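Local coordinates for protein putative amidohydrolase (Unidentified, PDB 3MKV) that probably hydrolyses dipeptides that carry a C-terminal proline, as a zinc-dependent prolidase of the amidohydrolase superfamily, at residues A219-A224 / T229-H234; D175-A180 / E214-A219; P402-M405 / L410-N413; G126-V131 / H377-V382. One frame throughout, in Å; residues are numbered along the deposited sequence. Where two conformers were deposited one is given.

Contact 1 of 4, residues A219-A224 / T229-H234. With ZN (zinc ion), chain J.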
loop_
_atom_site.group_PDB
_atom_site.type_symbol
_atom_site.label_atom_id
_atom_site.label_comp_id
_atom_site.label_asym_id
_atom_site.label_seq_id
_atom_site.Cartn_x
_atom_site.Cartn_y
_atom_site.Cartn_z
ATOM N N ALA A 219 -28.772 -4.126 5.950
ATOM C CA ALA A 219 -27.626 -3.859 6.836
ATOM C C ALA A 219 -27.573 -2.386 7.248
ATOM O O ALA A 219 -27.330 -2.076 8.409
ATOM C CB ALA A 219 -26.313 -4.269 6.188
ATOM N N ILE A 220 -27.799 -1.486 6.293
ATOM C CA ILE A 220 -27.767 -0.046 6.560
ATOM C C ILE A 220 -28.859 0.365 7.554
ATOM O O ILE A 220 -28.592 1.070 8.523
ATOM C CB ILE A 220 -27.862 0.793 5.251
ATOM C CG1 ILE A 220 -26.597 0.620 4.402
ATOM C CG2 ILE A 220 -28.014 2.260 5.571
ATOM C CD1 ILE A 220 -26.769 0.937 2.913
ATOM N N VAL A 221 -30.085 -0.095 7.324
ATOM C CA VAL A 221 -31.199 0.199 8.224
ATOM C C VAL A 221 -30.951 -0.316 9.661
ATOM O O VAL A 221 -31.217 0.381 10.638
ATOM C CB VAL A 221 -32.523 -0.384 7.674
ATOM C CG1 VAL A 221 -33.623 -0.163 8.655
ATOM C CG2 VAL A 221 -32.882 0.243 6.312
ATOM N N ALA A 222 -30.437 -1.535 9.786
ATOM C CA ALA A 222 -30.131 -2.101 11.100
ATOM C C ALA A 222 -29.083 -1.271 11.835
ATOM O O ALA A 222 -29.233 -0.969 13.016
ATOM C CB ALA A 222 -29.672 -3.530 10.959
ATOM N N GLU A 223 -28.031 -0.887 11.126
ATOM C CA GLU A 223 -27.019 0.018 11.673
ATOM C C GLU A 223 -27.587 1.341 12.196
ATOM O O GLU A 223 -27.191 1.799 13.268
ATOM C CB GLU A 223 -25.926 0.300 10.636
ATOM C CG GLU A 223 -24.968 -0.847 10.430
ATOM C CD GLU A 223 -24.452 -1.408 11.741
ATOM O OE1 GLU A 223 -24.077 -0.605 12.618
ATOM O OE2 GLU A 223 -24.420 -2.653 11.891
ATOM N N ALA A 224 -28.488 1.967 11.435
ATOM C CA ALA A 224 -29.119 3.213 11.874
ATOM C C ALA A 224 -30.033 3.000 13.080
ATOM O O ALA A 224 -30.077 3.823 14.019
ATOM C CB ALA A 224 -29.891 3.856 10.728
ATOM N N THR A 229 -31.833 5.887 15.267
ATOM C CA THR A 229 -32.251 6.721 14.161
ATOM C C THR A 229 -32.715 5.869 12.978
ATOM O O THR A 229 -33.018 4.692 13.149
ATOM C CB THR A 229 -31.192 7.772 13.783
ATOM O OG1 THR A 229 -31.783 8.759 12.935
ATOM C CG2 THR A 229 -29.983 7.137 13.098
ATOM N N TYR A 230 -32.789 6.460 11.790
ATOM C CA TYR A 230 -33.443 5.801 10.668
ATOM C C TYR A 230 -32.745 6.139 9.346
ATOM O O TYR A 230 -31.773 6.902 9.301
ATOM C CB TYR A 230 -34.924 6.229 10.605
ATOM C CG TYR A 230 -35.081 7.685 10.224
ATOM C CD1 TYR A 230 -35.234 8.064 8.890
ATOM C CD2 TYR A 230 -35.012 8.683 11.191
ATOM C CE1 TYR A 230 -35.338 9.405 8.533
ATOM C CE2 TYR A 230 -35.117 10.012 10.853
ATOM C CZ TYR A 230 -35.277 10.371 9.527
ATOM O OH TYR A 230 -35.377 11.699 9.200
ATOM N N VAL A 231 -33.272 5.579 8.265
ATOM C CA VAL A 231 -32.722 5.753 6.937
ATOM C C VAL A 231 -33.738 6.442 6.019
ATOM O O VAL A 231 -34.923 6.099 6.005
ATOM C CB VAL A 231 -32.337 4.373 6.337
ATOM C CG1 VAL A 231 -31.969 4.488 4.846
ATOM C CG2 VAL A 231 -31.197 3.710 7.154
ATOM N N LEU A 232 -33.282 7.428 5.257
ATOM C CA LEU A 232 -34.119 7.998 4.209
ATOM C C LEU A 232 -33.453 7.591 2.911
ATOM O O LEU A 232 -32.226 7.476 2.860
ATOM C CB LEU A 232 -34.214 9.522 4.312
ATOM C CG LEU A 232 -32.904 10.315 4.226
ATOM C CD1 LEU A 232 -33.077 11.585 3.406
ATOM C CD2 LEU A 232 -32.358 10.626 5.619
ATOM N N ALA A 233 -34.260 7.350 1.878
ATOM C CA ALA A 233 -33.764 6.772 0.648
ATOM C C ALA A 233 -34.336 7.474 -0.547
ATOM O O ALA A 233 -35.542 7.639 -0.653
ATOM C CB ALA A 233 -34.102 5.299 0.586
ATOM N N HIS A 234 -33.454 7.888 -1.444
ATOM C CA HIS A 234 -33.840 8.478 -2.713
ATOM C C HIS A 234 -34.311 7.322 -3.611
ATOM O O HIS A 234 -33.589 6.339 -3.795
ATOM C CB HIS A 234 -32.627 9.240 -3.268
ATOM C CG HIS A 234 -32.606 9.409 -4.757
ATOM N ND1 HIS A 234 -32.615 10.647 -5.362
ATOM C CD2 HIS A 234 -32.511 8.504 -5.759
ATOM C CE1 HIS A 234 -32.554 10.499 -6.674
ATOM N NE2 HIS A 234 -32.496 9.207 -6.940
HETATM ZN ZN ZN J . -32.367 12.767 -4.227
#
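Val231 CG2 packs against the inner face of helix 214-225, where Ile220, Val221 and Ala224 meet it. This is the return from a helix to the next strand in the (beta/alpha)8 barrel of the amidohydrolase fold. The methyl lies 3.7 Å from Val221 CA, so one branch reaches the helix backbone itself. Ala224 CB is 3.8 Å from Val231 CG2 on the next turn of the helix. Ile220 CG2 is also 3.8 Å from Val231 CG2, and its side chain crosses that of Val231 at about a right angle. The chi1 of Val231, 171°, sets CG2 beside its own backbone N and aims it at the helix. The loop passes close to Ala224, whose CB is 3.9 Å from Tyr230 O.

At the end of the helix Thr229 N donates to Ala224 O over 3.0 Å. Thr229 CG2 also sits near this oxygen, while its OG1 bonds to Asp190 O. The side chain of Tyr230 leaves the backbone away from the helix, and its OH bonds to Arg106.

The chain then enters strand 232-235, whose backbone bonds to Ile192 and Ile194 and, in strand 251-254, to Thr251. This strand carries His234 into the metal centre. Its zinc ion is also bound by His254 and by the carboxylated Lys193. A hydrogen bond from His234 NE2 to Gly198 O holds the ring's rotation, and ND1 meets the zinc at 2.4 Å.

Contact 2 of 4, residues D175-A180 / E214-A219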
loop_
_atom_site.group_PDB
_atom_site.type_symbol
_atom_site.label_atom_id
_atom_site.label_comp_id
_atom_site.label_asym_id
_atom_site.label_seq_id
_atom_site.Cartn_x
_atom_site.Cartn_y
_atom_site.Cartn_z
ATOM N N ASP A 175 -20.195 -5.199 4.321
ATOM C CA ASP A 175 -19.130 -4.749 5.210
ATOM C C ASP A 175 -18.829 -3.278 4.974
ATOM O O ASP A 175 -18.728 -2.510 5.923
ATOM C CB ASP A 175 -17.863 -5.605 5.063
ATOM C CG ASP A 175 -17.968 -6.934 5.796
ATOM O OD1 ASP A 175 -17.049 -7.769 5.647
ATOM O OD2 ASP A 175 -18.971 -7.146 6.519
ATOM N N GLU A 176 -18.692 -2.886 3.714
ATOM C CA GLU A 176 -18.419 -1.494 3.382
ATOM C C GLU A 176 -19.535 -0.566 3.839
ATOM O O GLU A 176 -19.269 0.535 4.314
ATOM C CB GLU A 176 -18.181 -1.319 1.890
ATOM C CG GLU A 176 -16.781 -1.672 1.436
ATOM C CD GLU A 176 -16.433 -1.090 0.076
ATOM O OE1 GLU A 176 -15.528 -1.648 -0.585
ATOM O OE2 GLU A 176 -17.048 -0.075 -0.334
ATOM N N VAL A 177 -20.784 -1.001 3.718
ATOM C CA VAL A 177 -21.909 -0.127 4.062
ATOM C C VAL A 177 -22.167 -0.084 5.562
ATOM O O VAL A 177 -22.710 0.888 6.078
ATOM C CB VAL A 177 -23.209 -0.478 3.277
ATOM C CG1 VAL A 177 -22.932 -0.477 1.799
ATOM C CG2 VAL A 177 -23.770 -1.838 3.719
ATOM N N ARG A 178 -21.776 -1.136 6.267
ATOM C CA ARG A 178 -21.823 -1.099 7.729
ATOM C C ARG A 178 -20.793 -0.120 8.252
ATOM O O ARG A 178 -21.121 0.777 9.011
ATOM C CB ARG A 178 -21.574 -2.487 8.328
ATOM C CG ARG A 178 -22.835 -3.213 8.750
ATOM C CD ARG A 178 -22.524 -4.568 9.340
ATOM N NE ARG A 178 -23.740 -5.372 9.426
ATOM C CZ ARG A 178 -23.765 -6.699 9.505
ATOM N NH1 ARG A 178 -24.929 -7.329 9.575
ATOM N NH2 ARG A 178 -22.633 -7.399 9.513
ATOM N N ARG A 179 -19.543 -0.292 7.833
ATOM C CA ARG A 179 -18.475 0.580 8.298
ATOM C C ARG A 179 -18.782 2.046 7.972
ATOM O O ARG A 179 -18.617 2.929 8.809
ATOM C CB ARG A 179 -17.125 0.148 7.711
ATOM C CG ARG A 179 -15.914 0.673 8.507
ATOM C CD ARG A 179 -14.595 -0.030 8.124
ATOM N NE ARG A 179 -14.655 -0.642 6.795
ATOM C CZ ARG A 179 -14.683 -1.957 6.565
ATOM N NH1 ARG A 179 -14.631 -2.825 7.574
ATOM N NH2 ARG A 179 -14.752 -2.410 5.318
ATOM N N ALA A 180 -19.242 2.292 6.755
ATOM C CA ALA A 180 -19.578 3.633 6.321
ATOM C C ALA A 180 -20.628 4.255 7.232
ATOM O O ALA A 180 -20.463 5.378 7.704
ATOM C CB ALA A 180 -20.058 3.615 4.877
ATOM N N GLU A 214 -30.805 -5.771 -1.511
ATOM C CA GLU A 214 -31.610 -5.812 -0.295
ATOM C C GLU A 214 -30.805 -6.172 0.960
ATOM O O GLU A 214 -31.156 -5.780 2.076
ATOM C CB GLU A 214 -32.756 -6.793 -0.487
ATOM C CG GLU A 214 -33.658 -6.408 -1.660
ATOM C CD GLU A 214 -34.939 -7.203 -1.689
ATOM O OE1 GLU A 214 -35.609 -7.201 -2.743
ATOM O OE2 GLU A 214 -35.267 -7.840 -0.661
ATOM N N ASP A 215 -29.730 -6.928 0.765
ATOM C CA ASP A 215 -28.798 -7.237 1.834
ATOM C C ASP A 215 -28.086 -5.989 2.345
ATOM O O ASP A 215 -27.873 -5.837 3.552
ATOM C CB ASP A 215 -27.751 -8.234 1.340
ATOM C CG ASP A 215 -28.259 -9.668 1.324
ATOM O OD1 ASP A 215 -28.932 -10.083 2.293
ATOM O OD2 ASP A 215 -27.967 -10.382 0.340
ATOM N N GLU A 216 -27.682 -5.117 1.425
ATOM C CA GLU A 216 -27.044 -3.852 1.814
ATOM C C GLU A 216 -28.042 -2.934 2.518
ATOM O O GLU A 216 -27.780 -2.479 3.623
ATOM C CB GLU A 216 -26.393 -3.145 0.612
ATOM C CG GLU A 216 -25.107 -3.805 0.099
ATOM C CD GLU A 216 -24.887 -3.574 -1.387
ATOM O OE1 GLU A 216 -23.776 -3.141 -1.787
ATOM O OE2 GLU A 216 -25.834 -3.820 -2.162
ATOM N N ILE A 217 -29.204 -2.708 1.912
ATOM C CA ILE A 217 -30.211 -1.835 2.512
ATOM C C ILE A 217 -30.542 -2.271 3.930
ATOM O O ILE A 217 -30.526 -1.456 4.854
ATOM C CB ILE A 217 -31.514 -1.793 1.691
ATOM C CG1 ILE A 217 -31.261 -1.200 0.307
ATOM C CG2 ILE A 217 -32.606 -0.997 2.430
ATOM C CD1 ILE A 217 -32.519 -1.170 -0.579
ATOM N N ARG A 218 -30.848 -3.553 4.097
ATOM C CA ARG A 218 -31.172 -4.094 5.415
ATOM C C ARG A 218 -30.010 -3.950 6.408
ATOM O O ARG A 218 -30.233 -3.679 7.588
ATOM C CB ARG A 218 -31.640 -5.551 5.320
ATOM C CG ARG A 218 -32.919 -5.743 4.505
ATOM C CD ARG A 218 -33.534 -7.136 4.692
ATOM N NE ARG A 218 -32.929 -8.122 3.797
ATOM C CZ ARG A 218 -33.475 -8.533 2.656
ATOM N NH1 ARG A 218 -34.659 -8.062 2.261
ATOM N NH2 ARG A 218 -32.836 -9.420 1.911
ATOM N N ALA A 219 -28.772 -4.126 5.950
ATOM C CA ALA A 219 -27.626 -3.859 6.836
ATOM C C ALA A 219 -27.573 -2.386 7.248
ATOM O O ALA A 219 -27.330 -2.076 8.409
ATOM C CB ALA A 219 -26.313 -4.269 6.188
HETATM O O HOH W 1 -26.097 -4.267 10.089
#
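Val177, Ala219 and Glu216 supply most of the surface shared by two neighbouring helices. Val177 points its CG2 methyl across the gap to helix 214-225. With chi1 at -54°, this branch lies between its own backbone N and carbonyl carbon. Val177 CG2 lies 4.1 Å from Glu216 O and 4.3 Å from Ala219 CB, so the touch is loose, and apolar only toward Ala219. Glu216 contributes its backbone and CB here. Its carboxylate runs on to Ser213 OG and Gly173 N, and it also pairs with Arg182 of a neighbouring subunit.

A water joins the two helices: it accepts from Arg178 NE at 2.7 Å, in the plane of the guanidinium, and donates to Ala219 O at 3.0 Å. Arg178 NE is also 4.3 Å from Ala219 CB.

The short helical segments are nearly parallel, with axes 9.1 Å apart and an angle of 21° between them. Such side-by-side helices are expected in the outer layer of a barrel of this family. Glu176 and Arg179 form salt bridges with other subunits. Ile220, the residue after Ala219, also packs on Val177, and helix 214-225 then leads into strand 232-235, while its Ile217 touches Cys247 just after helix 238-246.

Contact 3 of 4, residues P402-M405 / L410-N413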
loop_
_atom_site.group_PDB
_atom_site.type_symbol
_atom_site.label_atom_id
_atom_site.label_comp_id
_atom_site.label_asym_id
_atom_site.label_seq_id
_atom_site.Cartn_x
_atom_site.Cartn_y
_atom_site.Cartn_z
ATOM N N PRO A 402 -42.544 39.348 8.327
ATOM C CA PRO A 402 -41.910 40.382 9.145
ATOM C C PRO A 402 -41.103 39.867 10.335
ATOM O O PRO A 402 -40.138 40.516 10.737
ATOM C CB PRO A 402 -43.101 41.207 9.655
ATOM C CG PRO A 402 -44.310 40.339 9.423
ATOM C CD PRO A 402 -43.993 39.568 8.194
ATOM N N LEU A 403 -41.492 38.736 10.914
ATOM C CA LEU A 403 -40.784 38.229 12.097
ATOM C C LEU A 403 -40.429 36.743 12.018
ATOM O O LEU A 403 -41.264 35.915 11.650
ATOM C CB LEU A 403 -41.576 38.525 13.377
ATOM C CG LEU A 403 -40.860 38.195 14.692
ATOM C CD1 LEU A 403 -41.249 39.181 15.790
ATOM C CD2 LEU A 403 -41.096 36.742 15.138
ATOM N N VAL A 404 -39.178 36.426 12.358
ATOM C CA VAL A 404 -38.692 35.049 12.362
ATOM C C VAL A 404 -37.930 34.744 13.651
ATOM O O VAL A 404 -36.888 35.328 13.914
ATOM C CB VAL A 404 -37.776 34.751 11.156
ATOM C CG1 VAL A 404 -37.251 33.307 11.236
ATOM C CG2 VAL A 404 -38.516 34.989 9.837
ATOM N N MET A 405 -38.462 33.819 14.444
ATOM C CA MET A 405 -37.903 33.487 15.745
ATOM C C MET A 405 -37.446 32.033 15.751
ATOM O O MET A 405 -38.232 31.138 15.455
ATOM C CB MET A 405 -38.958 33.715 16.849
ATOM C CG MET A 405 -38.479 33.448 18.274
ATOM S SD MET A 405 -39.638 33.921 19.593
ATOM C CE MET A 405 -40.397 32.386 20.015
ATOM N N LEU A 410 -34.913 36.419 18.026
ATOM C CA LEU A 410 -35.380 37.011 16.788
ATOM C C LEU A 410 -34.224 37.152 15.826
ATOM O O LEU A 410 -33.211 37.777 16.133
ATOM C CB LEU A 410 -35.993 38.394 17.042
ATOM C CG LEU A 410 -37.222 38.446 17.956
ATOM C CD1 LEU A 410 -37.499 39.870 18.434
ATOM C CD2 LEU A 410 -38.449 37.843 17.267
ATOM N N PHE A 411 -34.372 36.561 14.654
ATOM C CA PHE A 411 -33.400 36.690 13.579
ATOM C C PHE A 411 -33.829 37.827 12.668
ATOM O O PHE A 411 -33.015 38.463 11.997
ATOM C CB PHE A 411 -33.334 35.393 12.772
ATOM C CG PHE A 411 -32.797 35.573 11.378
ATOM C CD1 PHE A 411 -33.634 35.465 10.279
ATOM C CD2 PHE A 411 -31.454 35.866 11.166
ATOM C CE1 PHE A 411 -33.137 35.634 8.993
ATOM C CE2 PHE A 411 -30.958 36.048 9.884
ATOM C CZ PHE A 411 -31.796 35.930 8.800
ATOM N N VAL A 412 -35.135 38.056 12.643
ATOM C CA VAL A 412 -35.732 39.054 11.779
ATOM C C VAL A 412 -37.017 39.568 12.407
ATOM O O VAL A 412 -37.995 38.832 12.538
ATOM C CB VAL A 412 -36.058 38.464 10.406
ATOM C CG1 VAL A 412 -37.191 39.232 9.746
ATOM C CG2 VAL A 412 -34.825 38.469 9.534
ATOM N N ASN A 413 -37.007 40.834 12.799
ATOM C CA ASN A 413 -38.193 41.471 13.345
ATOM C C ASN A 413 -38.398 42.872 12.785
ATOM O O ASN A 413 -37.945 43.854 13.365
ATOM C CB ASN A 413 -38.098 41.539 14.864
ATOM C CG ASN A 413 -39.259 42.278 15.482
ATOM O OD1 ASN A 413 -40.247 42.575 14.809
ATOM N ND2 ASN A 413 -39.152 42.579 16.773
#
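Residues 402-405 and 410-413 run antiparallel, but the register slips by one residue between Val404 and Met405. Leu403 faces Asn413 and Met405 faces Leu410, both as non-hydrogen-bonded pairs. Between them Val404 is opposed by two residues, Phe411 and Val412. Val404 O takes the N-H of Phe411 over 2.9 Å, measured to Phe411 N. Val412 N makes a weak bond of 3.5 Å to Val404 O. Val404 N bonds to Val412 O, although the placement of that oxygen is doubtful.

This is a classic beta bulge in a beta hairpin, with Phe411 and Val412 as the doubled residues. The hairpin lies at the end of a sheet, where strand 403-406 also pairs with strand 380-383.

On the face of Leu403 and Leu410 the two side chains cross at a slant. Leu410 CD2 comes 3.4 Å from Leu403 CD1, a tight fit, and 4.2 Å from Met405 CB. Leu403 CD1 also lies 3.7 Å from Asn413 OD1, which accepts from Leu415 N. Phe6 and Phe8 of strand 5-9 touch this face. On the other face Val404 CB meets Val412 CB at 4.2 Å, and Arg99 of helix 83-99 packs against both valines. Val412 CG1, anti to its own N with chi1 at 154°, sits 3.4 Å from Pro402 O.

Contact 4 of 4, residues G126-V131 / H377-V382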
loop_
_atom_site.group_PDB
_atom_site.type_symbol
_atom_site.label_atom_id
_atom_site.label_comp_id
_atom_site.label_asym_id
_atom_site.label_seq_id
_atom_site.Cartn_x
_atom_site.Cartn_y
_atom_site.Cartn_z
ATOM N N GLY A 126 -28.689 30.253 10.703
ATOM C CA GLY A 126 -29.404 29.430 9.754
ATOM C C GLY A 126 -30.419 28.551 10.435
ATOM O O GLY A 126 -30.639 28.651 11.642
ATOM N N PRO A 127 -31.042 27.665 9.660
ATOM C CA PRO A 127 -32.012 26.754 10.233
ATOM C C PRO A 127 -31.309 25.777 11.176
ATOM O O PRO A 127 -30.133 25.485 10.999
ATOM C CB PRO A 127 -32.552 25.998 9.015
ATOM C CG PRO A 127 -32.083 26.748 7.815
ATOM C CD PRO A 127 -30.835 27.452 8.220
ATOM N N ARG A 128 -32.023 25.292 12.179
ATOM C CA ARG A 128 -31.559 24.169 12.955
ATOM C C ARG A 128 -31.350 23.034 11.968
ATOM O O ARG A 128 -32.166 22.832 11.064
ATOM C CB ARG A 128 -32.605 23.793 14.001
ATOM C CG ARG A 128 -32.348 22.472 14.678
ATOM C CD ARG A 128 -33.458 22.145 15.652
ATOM N NE ARG A 128 -33.676 23.208 16.630
ATOM C CZ ARG A 128 -34.539 24.204 16.463
ATOM N NH1 ARG A 128 -35.258 24.274 15.352
ATOM N NH2 ARG A 128 -34.684 25.125 17.411
ATOM N N LEU A 129 -30.247 22.303 12.119
ATOM C CA LEU A 129 -29.837 21.333 11.093
ATOM C C LEU A 129 -29.949 19.896 11.555
ATOM O O LEU A 129 -29.375 19.512 12.567
ATOM C CB LEU A 129 -28.404 21.600 10.640
ATOM C CG LEU A 129 -28.070 22.841 9.805
ATOM C CD1 LEU A 129 -26.627 22.747 9.326
ATOM C CD2 LEU A 129 -29.000 22.978 8.613
ATOM N N PHE A 130 -30.697 19.100 10.809
ATOM C CA PHE A 130 -30.683 17.652 10.990
ATOM C C PHE A 130 -29.956 17.049 9.795
ATOM O O PHE A 130 -30.517 16.950 8.695
ATOM C CB PHE A 130 -32.099 17.095 11.081
ATOM C CG PHE A 130 -32.733 17.272 12.430
ATOM C CD1 PHE A 130 -33.237 18.505 12.822
ATOM C CD2 PHE A 130 -32.837 16.205 13.300
ATOM C CE1 PHE A 130 -33.828 18.670 14.053
ATOM C CE2 PHE A 130 -33.426 16.365 14.546
ATOM C CZ PHE A 130 -33.924 17.599 14.923
ATOM N N VAL A 131 -28.703 16.647 10.017
ATOM C CA VAL A 131 -27.802 16.290 8.927
ATOM C C VAL A 131 -27.653 14.781 8.695
ATOM O O VAL A 131 -27.737 13.969 9.624
ATOM C CB VAL A 131 -26.417 16.927 9.152
ATOM C CG1 VAL A 131 -26.562 18.448 9.368
ATOM C CG2 VAL A 131 -25.735 16.286 10.341
ATOM N N HIS A 377 -40.077 24.138 21.135
ATOM C CA HIS A 377 -39.061 25.139 20.809
ATOM C C HIS A 377 -39.730 26.424 20.337
ATOM O O HIS A 377 -40.674 26.386 19.545
ATOM C CB HIS A 377 -38.084 24.625 19.744
ATOM C CG HIS A 377 -37.135 23.587 20.251
ATOM N ND1 HIS A 377 -37.329 22.237 20.049
ATOM C CD2 HIS A 377 -35.989 23.700 20.963
ATOM C CE1 HIS A 377 -36.344 21.563 20.616
ATOM N NE2 HIS A 377 -35.515 22.428 21.173
ATOM N N ALA A 378 -39.247 27.556 20.837
ATOM C CA ALA A 378 -39.777 28.844 20.423
ATOM C C ALA A 378 -39.231 29.187 19.046
ATOM O O ALA A 378 -38.433 30.118 18.885
ATOM C CB ALA A 378 -39.440 29.932 21.433
ATOM N N ASP A 379 -39.650 28.390 18.067
ATOM C CA ASP A 379 -39.442 28.685 16.658
ATOM C C ASP A 379 -40.765 29.229 16.159
ATOM O O ASP A 379 -41.724 28.476 15.974
ATOM C CB ASP A 379 -39.088 27.411 15.876
ATOM C CG ASP A 379 -37.781 26.768 16.338
ATOM O OD1 ASP A 379 -37.177 27.225 17.341
ATOM O OD2 ASP A 379 -37.355 25.792 15.681
ATOM N N VAL A 380 -40.830 30.543 15.974
ATOM C CA VAL A 380 -42.098 31.199 15.661
ATOM C C VAL A 380 -41.979 32.124 14.468
ATOM O O VAL A 380 -40.973 32.802 14.295
ATOM C CB VAL A 380 -42.612 32.039 16.859
ATOM C CG1 VAL A 380 -43.966 32.632 16.541
ATOM C CG2 VAL A 380 -42.686 31.193 18.113
ATOM N N LEU A 381 -43.019 32.151 13.648
ATOM C CA LEU A 381 -43.110 33.112 12.557
ATOM C C LEU A 381 -44.294 34.058 12.766
ATOM O O LEU A 381 -45.293 33.703 13.406
ATOM C CB LEU A 381 -43.293 32.400 11.216
ATOM C CG LEU A 381 -42.309 31.314 10.799
ATOM C CD1 LEU A 381 -42.503 30.997 9.304
ATOM C CD2 LEU A 381 -40.880 31.759 11.091
ATOM N N VAL A 382 -44.177 35.259 12.215
ATOM C CA VAL A 382 -45.327 36.141 12.080
ATOM C C VAL A 382 -45.500 36.457 10.606
ATOM O O VAL A 382 -44.590 36.974 9.967
ATOM C CB VAL A 382 -45.160 37.450 12.880
ATOM C CG1 VAL A 382 -46.087 38.528 12.331
ATOM C CG2 VAL A 382 -45.433 37.208 14.343
#
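Asp379 OD2 receives Arg128 NH1 at 2.6 Å, the shortest bond of a buried, end-on bidentate salt bridge. Arg128 begins strand 128-131 of the barrel sheet. Asp379 lies just before strand 380-383, so the bridge spans two parts of the chain nearly 250 residues apart. Arg128 NH2 serves the second oxygen, Asp379 OD1, at 3.3 Å in the guanidinium plane. Both oxygens use their syn lone pairs, and the two flat groups are only 16° from coplanar. NH2 also makes a weak bond to OD2.

The arginine chain is extended as far as CD and then bends at chi3 (-55°), which turns the guanidinium onto the carboxylate. Other partners fix both groups. Arg128 NH1 bonds to Thr104 OG1, and NH2 makes a salt bridge with Asp407. Asp379 OD1 accepts from Asp407 N. The buried charges are therefore met on several sides, which probably steadies them in their charged forms.

Next to the bridge, Ala378 is the centre of an inverse gamma turn. This turn brings His377 and Asp379 to the same arginine. His377 ND1 is held by Lys368 O, while its CD2 lies obliquely 4.0 Å from Arg128 NH2.

Contact 4 opens first along the chain, at 126-131, and closes last but one, at 377-382. Its long loop takes in much of the barrel, including the zinc ligands His234 and His254, but not the earlier His65 and His67. Contacts 1 and 2 are nested inside it, one after the other. Contact 2 brings helix 174-187 to helix 214-225, and contact 1 then joins that second helix to strand 232-235. They share Ala219. Contact 3 follows contact 4 as a short local hairpin near the C terminus. Strands 380-383 and 403-406 are neighbours in one sheet, so contacts 3 and 4 touch. Contacts 1 and 3 lie on opposite sides of the chain's centre, with centres about 36 Å apart.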